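Local coordinates for protein transport protein SEC7 (Saccharomyces cerevisiae, PDB 4OIY), which activates the small GTPase ARF1 at the trans-Golgi network as its guanine nucleotide exchange factor, the chain here being the catalytic Sec7 domain, at residues 140-143 with 144-148; 181-184 with 185-189; 154-157 with 158-162; 94-97 with 98-101; 129-132 with 133-137. One frame throughout, in Å; residues are numbered along the deposited sequence.

Contact 1 of 5, residues 140-143 with 144-148; sequences LIML and NTDLH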
loop_
_atom_site.group_PDB
_atom_site.type_symbol
_atom_site.label_atom_id
_atom_site.label_comp_id
_atom_site.label_asym_id
_atom_site.label_seq_id
_atom_site.Cartn_x
_atom_site.Cartn_y
_atom_site.Cartn_z
ATOM N N LEU A 140 11.216 -7.279 0.901
ATOM C CA LEU A 140 11.551 -5.999 0.298
ATOM C C LEU A 140 11.297 -4.856 1.267
ATOM O O LEU A 140 12.081 -3.917 1.319
ATOM C CB LEU A 140 10.772 -5.780 -1.000
ATOM C CG LEU A 140 11.189 -6.686 -2.162
ATOM C CD1 LEU A 140 10.172 -6.654 -3.286
ATOM C CD2 LEU A 140 12.575 -6.305 -2.664
ATOM N N ILE A 141 10.211 -4.928 2.036
ATOM C CA ILE A 141 9.939 -3.905 3.052
ATOM C C ILE A 141 11.044 -3.901 4.107
ATOM O O ILE A 141 11.525 -2.838 4.520
ATOM C CB ILE A 141 8.563 -4.123 3.718
ATOM C CG1 ILE A 141 7.440 -3.778 2.732
ATOM C CG2 ILE A 141 8.424 -3.265 4.978
ATOM C CD1 ILE A 141 6.084 -4.289 3.146
ATOM N N MET A 142 11.466 -5.085 4.530
ATOM C CA MET A 142 12.535 -5.191 5.534
ATOM C C MET A 142 13.864 -4.671 4.999
ATOM O O MET A 142 14.604 -4.001 5.705
ATOM C CB MET A 142 12.708 -6.633 5.997
ATOM C CG MET A 142 13.813 -6.785 7.022
ATOM S SD MET A 142 13.854 -8.406 7.781
ATOM C CE MET A 142 14.199 -9.526 6.447
ATOM N N LEU A 143 14.163 -4.993 3.745
ATOM C CA LEU A 143 15.389 -4.526 3.110
ATOM C C LEU A 143 15.373 -3.012 3.060
ATOM O O LEU A 143 16.371 -2.362 3.373
ATOM C CB LEU A 143 15.506 -5.091 1.690
ATOM C CG LEU A 143 16.684 -4.557 0.875
ATOM C CD1 LEU A 143 18.020 -4.968 1.474
ATOM C CD2 LEU A 143 16.585 -5.011 -0.566
ATOM N N ASN A 144 14.228 -2.456 2.677
ATOM C CA ASN A 144 14.073 -1.009 2.563
ATOM C C ASN A 144 14.360 -0.320 3.887
ATOM O O ASN A 144 15.086 0.670 3.935
ATOM C CB ASN A 144 12.651 -0.664 2.114
ATOM C CG ASN A 144 12.485 0.807 1.821
ATOM O OD1 ASN A 144 13.124 1.343 0.915
ATOM N ND2 ASN A 144 11.627 1.473 2.582
ATOM N N THR A 145 13.790 -0.863 4.955
ATOM C CA THR A 145 14.032 -0.359 6.304
ATOM C C THR A 145 15.510 -0.466 6.678
ATOM O O THR A 145 16.113 0.515 7.113
ATOM C CB THR A 145 13.174 -1.122 7.326
ATOM O OG1 THR A 145 11.787 -0.852 7.080
ATOM C CG2 THR A 145 13.507 -0.702 8.745
ATOM N N ASP A 146 16.105 -1.641 6.491
ATOM C CA ASP A 146 17.485 -1.859 6.938
ATOM C C ASP A 146 18.502 -1.063 6.130
ATOM O O ASP A 146 19.552 -0.715 6.650
ATOM C CB ASP A 146 17.853 -3.347 6.949
ATOM C CG ASP A 146 17.154 -4.117 8.065
ATOM O OD1 ASP A 146 16.389 -3.504 8.849
ATOM O OD2 ASP A 146 17.373 -5.343 8.151
ATOM N N LEU A 147 18.201 -0.762 4.869
ATOM C CA LEU A 147 19.117 0.049 4.073
ATOM C C LEU A 147 18.982 1.543 4.364
ATOM O O LEU A 147 19.987 2.261 4.349
ATOM C CB LEU A 147 18.932 -0.213 2.575
ATOM C CG LEU A 147 19.423 -1.573 2.074
ATOM C CD1 LEU A 147 19.279 -1.643 0.564
ATOM C CD2 LEU A 147 20.866 -1.841 2.475
ATOM N N HIS A 148 17.762 2.009 4.639
ATOM C CA HIS A 148 17.474 3.447 4.664
ATOM C C HIS A 148 17.002 4.046 5.994
ATOM O O HIS A 148 17.179 5.246 6.211
ATOM C CB HIS A 148 16.434 3.770 3.591
ATOM C CG HIS A 148 16.925 3.538 2.199
ATOM N ND1 HIS A 148 16.458 2.516 1.400
ATOM C CD2 HIS A 148 17.863 4.188 1.472
ATOM C CE1 HIS A 148 17.087 2.550 0.240
ATOM N NE2 HIS A 148 17.944 3.555 0.257
HETATM O O HOH W 1 10.320 -0.049 4.690
#
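Leu-143 lays one branch of its isobutyl group over the end of Leu-147, one turn on: CD1 of Leu-143 lies 3.7 Å from CD1 of Leu-147, and the two side chains cross at a slant. The first torsions of the two differ: Leu-143 carries CG opposite its backbone N (chi1 174°), whereas Leu-147 folds CG back beside its own N (chi1 -71°), which also sets CG of Leu-147 3.4 Å from O of Leu-143. Beneath the side chains, the backbone keeps the regular i to i+4 bonding of an alpha-helix, Asn-144 N to Leu-140 O being 2.9 Å. The residues form the last turns of helix 130-148 in the all-helical Sec7 domain, with Phe-183 and Ile-186 of helix 176-188 packing on Leu-143. A water gathers three polar groups: it donates to Ile-141 O at 3.0 Å, accepts from Asn-144 ND2 at 2.9 Å, and also binds Thr-145 OG1. The amide of Asn-144 is thereby gripped at both ends, since its OD1 accepts from the N of Ile-191. Asp-146 sends its carboxylate past Met-142, OD2 to CG 4.0 Å, and its charge is met by a salt bridge from Lys-153. At the helix end, CB of Leu-147 lies over one face of the His-148 ring, toward its rim; ND1 makes a weak bond of 3.4 Å to Asn-144 O, and NE2 probably bonds to Ala-187 O.

Contact 2 of 5, residues 181-184 with 185-189; sequences GLFN and EIANN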
loop_
_atom_site.group_PDB
_atom_site.type_symbol
_atom_site.label_atom_id
_atom_site.label_comp_id
_atom_site.label_asym_id
_atom_site.label_seq_id
_atom_site.Cartn_x
_atom_site.Cartn_y
_atom_site.Cartn_z
ATOM N N GLY A 181 18.779 -7.559 -8.836
ATOM C CA GLY A 181 18.118 -6.436 -9.476
ATOM C C GLY A 181 17.180 -5.709 -8.531
ATOM O O GLY A 181 17.229 -4.500 -8.409
ATOM N N LEU A 182 16.337 -6.464 -7.838
ATOM C CA LEU A 182 15.402 -5.854 -6.896
ATOM C C LEU A 182 16.131 -5.183 -5.730
ATOM O O LEU A 182 15.747 -4.092 -5.308
ATOM C CB LEU A 182 14.407 -6.887 -6.365
ATOM C CG LEU A 182 13.521 -7.602 -7.391
ATOM C CD1 LEU A 182 12.566 -8.548 -6.682
ATOM C CD2 LEU A 182 12.768 -6.600 -8.243
ATOM N N PHE A 183 17.162 -5.845 -5.213
ATOM C CA PHE A 183 17.996 -5.277 -4.161
ATOM C C PHE A 183 18.501 -3.891 -4.560
ATOM O O PHE A 183 18.373 -2.920 -3.805
ATOM C CB PHE A 183 19.178 -6.204 -3.878
ATOM C CG PHE A 183 20.108 -5.695 -2.817
ATOM C CD1 PHE A 183 21.120 -4.807 -3.136
ATOM C CD2 PHE A 183 19.988 -6.134 -1.508
ATOM C CE1 PHE A 183 21.981 -4.339 -2.156
ATOM C CE2 PHE A 183 20.860 -5.685 -0.530
ATOM C CZ PHE A 183 21.850 -4.780 -0.856
ATOM N N ASN A 184 19.049 -3.794 -5.765
ATOM C CA ASN A 184 19.584 -2.519 -6.243
ATOM C C ASN A 184 18.507 -1.456 -6.447
ATOM O O ASN A 184 18.738 -0.278 -6.170
ATOM C CB ASN A 184 20.406 -2.728 -7.520
ATOM C CG ASN A 184 21.702 -3.473 -7.260
ATOM O OD1 ASN A 184 22.206 -3.491 -6.139
ATOM N ND2 ASN A 184 22.248 -4.089 -8.300
ATOM N N GLU A 185 17.322 -1.865 -6.897
ATOM C CA GLU A 185 16.203 -0.936 -7.021
ATOM C C GLU A 185 15.879 -0.295 -5.673
ATOM O O GLU A 185 15.708 0.924 -5.584
ATOM C CB GLU A 185 14.964 -1.631 -7.586
ATOM C CG GLU A 185 15.102 -1.993 -9.059
ATOM C CD GLU A 185 13.798 -2.436 -9.687
ATOM O OE1 GLU A 185 12.750 -1.850 -9.372
ATOM O OE2 GLU A 185 13.819 -3.366 -10.525
ATOM N N ILE A 186 15.823 -1.114 -4.626
ATOM C CA ILE A 186 15.557 -0.608 -3.283
ATOM C C ILE A 186 16.721 0.249 -2.804
ATOM O O ILE A 186 16.503 1.340 -2.285
ATOM C CB ILE A 186 15.302 -1.754 -2.279
ATOM C CG1 ILE A 186 13.996 -2.486 -2.620
ATOM C CG2 ILE A 186 15.277 -1.225 -0.842
ATOM C CD1 ILE A 186 12.734 -1.735 -2.264
ATOM N N ALA A 187 17.943 -0.254 -2.965
ATOM C CA ALA A 187 19.137 0.466 -2.501
ATOM C C ALA A 187 19.243 1.863 -3.110
ATOM O O ALA A 187 19.651 2.808 -2.432
ATOM C CB ALA A 187 20.397 -0.335 -2.802
ATOM N N ASN A 188 18.871 1.997 -4.380
ATOM C CA ASN A 188 19.058 3.260 -5.095
ATOM C C ASN A 188 17.922 4.258 -4.908
ATOM O O ASN A 188 18.123 5.460 -5.100
ATOM C CB ASN A 188 19.270 2.992 -6.584
ATOM C CG ASN A 188 20.595 2.312 -6.873
ATOM O OD1 ASN A 188 21.521 2.355 -6.062
ATOM N ND2 ASN A 188 20.699 1.698 -8.044
ATOM N N ASN A 189 16.732 3.766 -4.565
ATOM C CA ASN A 189 15.571 4.625 -4.329
ATOM C C ASN A 189 14.668 4.069 -3.222
ATOM O O ASN A 189 13.869 3.158 -3.452
ATOM C CB ASN A 189 14.777 4.832 -5.625
ATOM C CG ASN A 189 15.537 5.663 -6.655
ATOM O OD1 ASN A 189 15.710 6.874 -6.488
ATOM N ND2 ASN A 189 16.005 5.017 -7.716
#
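Glu-185 runs back along the preceding turn, its CB 3.4 Å from Leu-182 O. With CG beside the backbone N (chi1 -71°), the chain leans toward the start of the helix, and CG comes 3.4 Å from Gly-181 O, the same carbonyl that accepts the Glu-185 N-H. Beyond CG the chain is extended, and the carboxylate divides its work: OE2 passes 4.1 Å from the CD2 methyl of Leu-182, while OE1 is hydrogen-bonded to the hydroxyl of Ser-87. One carboxylate oxygen is thus held while the other lies beside an apolar methyl. One turn round, the Phe-183 ring approaches the methyl of Ala-187 obliquely, CE1 to CB 4.4 Å, and has OD1 of Asn-184 at its edge, in the ring plane. CG of Asn-188 lies 3.3 Å from Asn-184 O, but its ND2 is badly angled for a bond to it. Its backbone N bonds to the same oxygen at 2.9 Å. Asn-189 then leaves helical geometry, although its N still bonds to Glu-185 O at 3.2 Å. This is the C-terminal end of an alpha-helix, here helix 176-188 of the Sec7 domain, buried on its Leu-182 and Ile-186 side by helices 88-96 and 130-148.

Contact 3 of 5, residues 154-157 with 158-162; sequences NKMS and LQEFL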
loop_
_atom_site.group_PDB
_atom_site.type_symbol
_atom_site.label_atom_id
_atom_site.label_comp_id
_atom_site.label_asym_id
_atom_site.label_seq_id
_atom_site.Cartn_x
_atom_site.Cartn_y
_atom_site.Cartn_z
ATOM N N ASN A 154 22.334 -3.020 11.470
ATOM C CA ASN A 154 23.226 -2.705 10.364
ATOM C C ASN A 154 22.525 -2.905 9.021
ATOM O O ASN A 154 21.526 -3.625 8.923
ATOM C CB ASN A 154 24.481 -3.586 10.402
ATOM C CG ASN A 154 25.484 -3.142 11.456
ATOM O OD1 ASN A 154 26.114 -2.082 11.338
ATOM N ND2 ASN A 154 25.659 -3.962 12.482
ATOM N N LYS A 155 23.062 -2.274 7.989
ATOM C CA LYS A 155 22.562 -2.470 6.632
ATOM C C LYS A 155 22.575 -3.946 6.263
ATOM O O LYS A 155 23.543 -4.656 6.526
ATOM C CB LYS A 155 23.395 -1.677 5.626
ATOM C CG LYS A 155 23.086 -0.193 5.666
ATOM C CD LYS A 155 23.877 0.601 4.641
ATOM C CE LYS A 155 23.237 1.960 4.423
ATOM N NZ LYS A 155 24.041 2.877 3.572
ATOM N N MET A 156 21.483 -4.394 5.652
ATOM C CA MET A 156 21.362 -5.759 5.163
ATOM C C MET A 156 22.199 -5.919 3.898
ATOM O O MET A 156 22.099 -5.109 2.982
ATOM C CB MET A 156 19.900 -6.080 4.851
ATOM C CG MET A 156 19.653 -7.545 4.531
ATOM S SD MET A 156 17.945 -7.888 4.066
ATOM C CE MET A 156 17.084 -7.468 5.575
ATOM N N SER A 157 23.013 -6.966 3.849
ATOM C CA SER A 157 23.836 -7.237 2.676
ATOM C C SER A 157 23.000 -7.933 1.624
ATOM O O SER A 157 21.975 -8.543 1.934
ATOM C CB SER A 157 25.036 -8.123 3.029
ATOM O OG SER A 157 24.613 -9.398 3.483
ATOM N N LEU A 158 23.446 -7.851 0.380
ATOM C CA LEU A 158 22.811 -8.614 -0.686
ATOM C C LEU A 158 22.782 -10.104 -0.351
ATOM O O LEU A 158 21.762 -10.754 -0.538
ATOM C CB LEU A 158 23.516 -8.373 -2.022
ATOM C CG LEU A 158 23.078 -9.253 -3.197
ATOM C CD1 LEU A 158 21.618 -9.028 -3.543
ATOM C CD2 LEU A 158 23.947 -8.983 -4.408
ATOM N N GLN A 159 23.884 -10.649 0.159
ATOM C CA GLN A 159 23.905 -12.060 0.536
ATOM C C GLN A 159 22.764 -12.410 1.493
ATOM O O GLN A 159 22.071 -13.411 1.302
ATOM C CB GLN A 159 25.263 -12.458 1.139
ATOM C CG GLN A 159 25.325 -13.915 1.599
ATOM C CD GLN A 159 25.078 -14.917 0.482
ATOM O OE1 GLN A 159 25.334 -14.636 -0.681
ATOM N NE2 GLN A 159 24.578 -16.093 0.839
ATOM N N GLU A 160 22.555 -11.578 2.510
ATOM C CA GLU A 160 21.485 -11.811 3.476
ATOM C C GLU A 160 20.101 -11.741 2.834
ATOM O O GLU A 160 19.220 -12.531 3.166
ATOM C CB GLU A 160 21.595 -10.833 4.643
ATOM C CG GLU A 160 22.709 -11.216 5.604
ATOM C CD GLU A 160 23.108 -10.102 6.549
ATOM O OE1 GLU A 160 22.706 -8.939 6.334
ATOM O OE2 GLU A 160 23.846 -10.399 7.515
ATOM N N PHE A 161 19.924 -10.808 1.908
ATOM C CA PHE A 161 18.663 -10.673 1.177
ATOM C C PHE A 161 18.369 -11.940 0.354
ATOM O O PHE A 161 17.239 -12.429 0.338
ATOM C CB PHE A 161 18.705 -9.424 0.305
ATOM C CG PHE A 161 17.460 -9.205 -0.494
ATOM C CD1 PHE A 161 16.253 -8.921 0.135
ATOM C CD2 PHE A 161 17.493 -9.273 -1.872
ATOM C CE1 PHE A 161 15.102 -8.713 -0.603
ATOM C CE2 PHE A 161 16.347 -9.074 -2.615
ATOM C CZ PHE A 161 15.149 -8.801 -1.981
ATOM N N LEU A 162 19.387 -12.479 -0.310
ATOM C CA LEU A 162 19.257 -13.746 -1.032
ATOM C C LEU A 162 18.853 -14.872 -0.095
ATOM O O LEU A 162 17.936 -15.641 -0.396
ATOM C CB LEU A 162 20.564 -14.112 -1.741
ATOM C CG LEU A 162 21.073 -13.110 -2.772
ATOM C CD1 LEU A 162 22.425 -13.572 -3.286
ATOM C CD2 LEU A 162 20.099 -12.898 -3.923
HETATM O O HOH W 2 24.292 -7.029 7.671
#
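Two first torsions bring Ser-157 and Glu-160 together. In Ser-157, OG stands between the backbone N and the carbonyl carbon (chi1 63°), facing the first turn of the helix. In Glu-160, CG lies beside its own N (chi1 -76°), and the extended chain beyond it doubles back toward Ser-157. The result is a reciprocal pair of bonds: Glu-160 N donates to Ser-157 OG at 3.2 Å, and Ser-157 N donates to Glu-160 OE1 at 3.2 Å. The second is nearly straight, with an angle of 168° at the hydrogen, but its donor comes from above the carboxylate plane. This is a textbook capping box, with Ser-157 as the N-cap of helix 158-164, and the regular helical bonding begins with Phe-161 N to Ser-157 O at 3.1 Å. A water extends the arrangement backward, donating to Glu-160 OE1 at 2.8 Å and to Lys-155 O at 2.7 Å. OE1 therefore receives two hydrogens, one from the backbone and one from the water.

Met-156 covers the inner side. Its side chain slants across that of Glu-160, CG 3.8 Å from OE1, while its sulfur sits at the edge of the Phe-161 ring, near the ring plane, with SD 4.1 Å from CB of Phe-161. Beyond them lies helix 130-148, where Met-156 reaches Met-142 and Phe-161 reaches Leu-140. A negative carboxylate beside the N-terminal end of a helix would be favoured by the helix dipole, so Glu-160 is likely to be ionised, its charge probably favourable beside the end that Ser-157 caps.

Contact 4 of 5, residues 94-97 with 98-101; sequences SFLQ and SFRL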
loop_
_atom_site.group_PDB
_atom_site.type_symbol
_atom_site.label_atom_id
_atom_site.label_comp_id
_atom_site.label_asym_id
_atom_site.label_seq_id
_atom_site.Cartn_x
_atom_site.Cartn_y
_atom_site.Cartn_z
ATOM N N SER A 94 4.841 2.403 -5.430
ATOM C CA SER A 94 3.610 3.103 -5.772
ATOM C C SER A 94 2.531 2.857 -4.717
ATOM O O SER A 94 1.877 3.783 -4.247
ATOM C CB SER A 94 3.111 2.657 -7.145
ATOM O OG SER A 94 1.828 3.191 -7.420
ATOM N N PHE A 95 2.388 1.599 -4.325
ATOM C CA PHE A 95 1.368 1.193 -3.367
ATOM C C PHE A 95 1.629 1.753 -1.959
ATOM O O PHE A 95 0.769 2.418 -1.378
ATOM C CB PHE A 95 1.313 -0.336 -3.338
ATOM C CG PHE A 95 0.220 -0.897 -2.474
ATOM C CD1 PHE A 95 -1.102 -0.545 -2.683
ATOM C CD2 PHE A 95 0.515 -1.821 -1.480
ATOM C CE1 PHE A 95 -2.110 -1.072 -1.886
ATOM C CE2 PHE A 95 -0.483 -2.360 -0.689
ATOM C CZ PHE A 95 -1.801 -1.986 -0.893
ATOM N N LEU A 96 2.806 1.483 -1.410
ATOM C CA LEU A 96 3.080 1.832 -0.011
ATOM C C LEU A 96 3.276 3.320 0.236
ATOM O O LEU A 96 3.190 3.759 1.375
ATOM C CB LEU A 96 4.286 1.062 0.526
ATOM C CG LEU A 96 4.134 -0.459 0.611
ATOM C CD1 LEU A 96 5.422 -1.075 1.138
ATOM C CD2 LEU A 96 2.955 -0.866 1.483
ATOM N N GLN A 97 3.526 4.097 -0.814
ATOM C CA GLN A 97 3.656 5.545 -0.659
ATOM C C GLN A 97 2.284 6.241 -0.726
ATOM O O GLN A 97 2.201 7.480 -0.625
ATOM C CB GLN A 97 4.618 6.104 -1.719
ATOM C CG GLN A 97 6.064 5.693 -1.469
ATOM C CD GLN A 97 7.049 6.286 -2.468
ATOM O OE1 GLN A 97 6.664 6.765 -3.536
ATOM N NE2 GLN A 97 8.332 6.246 -2.120
ATOM N N SER A 98 1.209 5.461 -0.885
ATOM C CA SER A 98 -0.157 6.011 -0.958
ATOM C C SER A 98 -0.961 5.961 0.353
ATOM O O SER A 98 -2.054 6.526 0.427
ATOM C CB SER A 98 -0.954 5.310 -2.064
ATOM O OG SER A 98 -1.332 3.991 -1.705
ATOM N N PHE A 99 -0.448 5.262 1.361
ATOM C CA PHE A 99 -1.081 5.167 2.678
ATOM C C PHE A 99 -0.036 4.654 3.673
ATOM O O PHE A 99 1.008 4.143 3.276
ATOM C CB PHE A 99 -2.276 4.208 2.639
ATOM C CG PHE A 99 -1.878 2.772 2.452
ATOM C CD1 PHE A 99 -1.546 2.286 1.203
ATOM C CD2 PHE A 99 -1.811 1.914 3.531
ATOM C CE1 PHE A 99 -1.159 0.963 1.033
ATOM C CE2 PHE A 99 -1.432 0.594 3.375
ATOM C CZ PHE A 99 -1.107 0.110 2.124
ATOM N N ARG A 100 -0.313 4.800 4.965
ATOM C CA ARG A 100 0.532 4.205 6.000
ATOM C C ARG A 100 -0.021 2.865 6.453
ATOM O O ARG A 100 -1.168 2.776 6.883
ATOM C CB ARG A 100 0.625 5.127 7.212
ATOM C CG ARG A 100 1.624 4.652 8.256
ATOM C CD ARG A 100 1.690 5.579 9.454
ATOM N NE ARG A 100 0.647 5.310 10.439
ATOM C CZ ARG A 100 0.566 5.889 11.637
ATOM N NH1 ARG A 100 1.458 6.797 12.012
ATOM N NH2 ARG A 100 -0.420 5.562 12.457
ATOM N N LEU A 101 0.797 1.815 6.357
ATOM C CA LEU A 101 0.403 0.509 6.862
ATOM C C LEU A 101 0.074 0.608 8.347
ATOM O O LEU A 101 0.814 1.262 9.085
ATOM C CB LEU A 101 1.515 -0.532 6.665
ATOM C CG LEU A 101 1.642 -1.164 5.274
ATOM C CD1 LEU A 101 2.961 -1.902 5.177
ATOM C CD2 LEU A 101 0.491 -2.103 4.967
#
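Phe-95 and Phe-99 meet in a T-shaped stack: the edge of Phe-99 points into the face of Phe-95, with the ring centroids 5.0 Å apart and the planes at 67°. CE1 of Phe-99 stands 3.5 Å above the plane of the Phe-95 ring, over its centre. Beside the stack, Ser-98 grips the carbonyl of Phe-95 twice. Its hydroxyl donates to Phe-95 O at 2.6 Å, in the carbonyl plane and on a lone pair, whereas its N-H reaches the same oxygen at 3.1 Å from above that plane. Both bonds lie where the chain turns out of helix 88-96. Phe-99 has CG tucked between its backbone N and carbonyl carbon (chi1 69°), and this swings the ring back over the last helical turn. Leu-96 CD2 touches Leu-101 CD1 at 3.8 Å, where the departing chain passes back beside the helix. Replacing Phe-95 by an alanine would probably leave the Phe-99 edge without its facing ring and open a gap beside Phe-81 and Phe-115. Phe-81 meets Phe-95 edge-to-face, Phe-115 lies against it with planes about 20° apart, and Phe-111 stacks on Phe-99. The cluster joins the end of helix 88-96 to helix 105-122, with Val-78 of helix 68-79 and Val-59 of helix 56-64 also packed against it.

Contact 5 of 5, residues 129-132 with 133-137; sequences KADT and AYVLS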
loop_
_atom_site.group_PDB
_atom_site.type_symbol
_atom_site.label_atom_id
_atom_site.label_comp_id
_atom_site.label_asym_id
_atom_site.label_seq_id
_atom_site.Cartn_x
_atom_site.Cartn_y
_atom_site.Cartn_z
ATOM N N LYS A 129 2.940 -18.109 -8.575
ATOM C CA LYS A 129 2.036 -18.071 -7.428
ATOM C C LYS A 129 2.055 -16.698 -6.774
ATOM O O LYS A 129 3.118 -16.085 -6.634
ATOM C CB LYS A 129 2.456 -19.111 -6.376
ATOM C CG LYS A 129 2.655 -20.521 -6.902
ATOM C CD LYS A 129 1.344 -21.185 -7.264
ATOM C CE LYS A 129 1.574 -22.628 -7.678
ATOM N NZ LYS A 129 0.294 -23.356 -7.869
ATOM N N ALA A 130 0.887 -16.230 -6.350
ATOM C CA ALA A 130 0.799 -15.004 -5.559
ATOM C C ALA A 130 1.584 -15.096 -4.246
ATOM O O ALA A 130 2.098 -14.093 -3.764
ATOM C CB ALA A 130 -0.656 -14.650 -5.282
ATOM N N ASP A 131 1.694 -16.292 -3.674
ATOM C CA ASP A 131 2.392 -16.469 -2.394
ATOM C C ASP A 131 3.849 -16.024 -2.523
ATOM O O ASP A 131 4.426 -15.509 -1.581
ATOM C CB ASP A 131 2.322 -17.939 -1.936
ATOM C CG ASP A 131 2.579 -18.116 -0.449
ATOM O OD1 ASP A 131 2.297 -17.192 0.329
ATOM O OD2 ASP A 131 3.041 -19.210 -0.050
ATOM N N THR A 132 4.434 -16.212 -3.702
ATOM C CA THR A 132 5.807 -15.770 -3.949
ATOM C C THR A 132 5.905 -14.252 -3.869
ATOM O O THR A 132 6.787 -13.725 -3.203
ATOM C CB THR A 132 6.289 -16.238 -5.327
ATOM O OG1 THR A 132 6.177 -17.665 -5.409
ATOM C CG2 THR A 132 7.724 -15.818 -5.575
ATOM N N ALA A 133 4.985 -13.555 -4.533
ATOM C CA ALA A 133 4.963 -12.095 -4.485
ATOM C C ALA A 133 4.661 -11.589 -3.070
ATOM O O ALA A 133 5.228 -10.596 -2.621
ATOM C CB ALA A 133 3.956 -11.539 -5.482
ATOM N N TYR A 134 3.774 -12.292 -2.372
ATOM C CA TYR A 134 3.402 -11.972 -0.999
ATOM C C TYR A 134 4.618 -11.992 -0.077
ATOM O O TYR A 134 4.930 -11.002 0.566
ATOM C CB TYR A 134 2.337 -12.964 -0.514
ATOM C CG TYR A 134 1.916 -12.861 0.944
ATOM C CD1 TYR A 134 1.117 -11.817 1.394
ATOM C CD2 TYR A 134 2.250 -13.858 1.852
ATOM C CE1 TYR A 134 0.702 -11.752 2.712
ATOM C CE2 TYR A 134 1.841 -13.794 3.172
ATOM C CZ TYR A 134 1.066 -12.742 3.598
ATOM O OH TYR A 134 0.652 -12.691 4.918
ATOM N N VAL A 135 5.329 -13.120 -0.026
ATOM C CA VAL A 135 6.471 -13.210 0.885
ATOM C C VAL A 135 7.622 -12.305 0.469
ATOM O O VAL A 135 8.317 -11.739 1.316
ATOM C CB VAL A 135 6.979 -14.651 1.104
ATOM C CG1 VAL A 135 5.873 -15.525 1.677
ATOM C CG2 VAL A 135 7.569 -15.239 -0.169
ATOM N N LEU A 136 7.822 -12.159 -0.840
ATOM C CA LEU A 136 8.883 -11.298 -1.340
ATOM C C LEU A 136 8.640 -9.852 -0.925
ATOM O O LEU A 136 9.581 -9.133 -0.618
ATOM C CB LEU A 136 8.992 -11.414 -2.860
ATOM C CG LEU A 136 10.089 -10.589 -3.542
ATOM C CD1 LEU A 136 11.446 -10.872 -2.921
ATOM C CD2 LEU A 136 10.111 -10.887 -5.031
ATOM N N SER A 137 7.371 -9.441 -0.892
ATOM C CA SER A 137 7.031 -8.073 -0.510
ATOM C C SER A 137 7.480 -7.749 0.915
ATOM O O SER A 137 7.976 -6.668 1.173
ATOM C CB SER A 137 5.534 -7.824 -0.673
ATOM O OG SER A 137 5.178 -7.905 -2.035
#
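Asp-131 and Tyr-134 stand with the planes of their flat groups only 23° from parallel: the carboxylate and the ring pass at a slant, and OD1 of Asp-131 lies 3.7 Å from CD2 of Tyr-134. Three residues apart, the two leave the same side of the helix; with CG turned away from the backbone N (chi1 -160°), Asp-131 brings OD1 beside the ring. CG1 of Val-135 comes within 4.2 Å of the same OD1, while its CG2 settles between two carbonyls, 3.5 Å from Asp-131 O and 3.5 Å from Thr-132 O. Cutting Val-135 back to an alanine is likely to leave OD1 of Asp-131 with the Tyr-134 ring alone on this side, the two carbonyls less covered and the touch on Ile-168 lost. The side chains ride on an early turn of an alpha-helix, where Tyr-134 N bonds to Ala-130 O at 2.8 Å and Val-135 N to Asp-131 O at 3.0 Å, the latter almost straight at 173°. The Thr-132 hydroxyl is bonded to Ile-168 O in a loop, and Tyr-134 is met by the Tyr-138 ring, edge-to-face. Nearby, the side chain of Ala-130 is about 8 Å from that of Asp-121, which binds magnesium in a structure of this protein. This part of helix 130-148 packs on three neighbours: Ala-130 touches helix 105-122 at Val-120, Ala-133 packs on Ile-88 of helix 88-96, and Leu-136 reaches Leu-179 and Leu-182 of helix 176-188.

How the contacts relate
From the N terminus the order is contact 4, contact 5, contact 1, contact 3 and contact 2. All are in series, each joining adjoining residues, so none nests or crosses and none closes a long loop. Contact 4 marks the exit from helix 88-96, and its Leu-96 touches Ile-141 of contact 1. Contacts 5 and 1 lie toward the two ends of helix 130-148, their centres about 17 Å apart. Contact 3 starts helix 158-164, with Leu-147 of contact 1 against the backbone of Met-156. Contact 2, last in the chain, brings helix 176-188 against the others: Phe-183 packs on Leu-158 of contact 3, Ile-186 on Asn-144 of contact 1, and contact 5 is touched too.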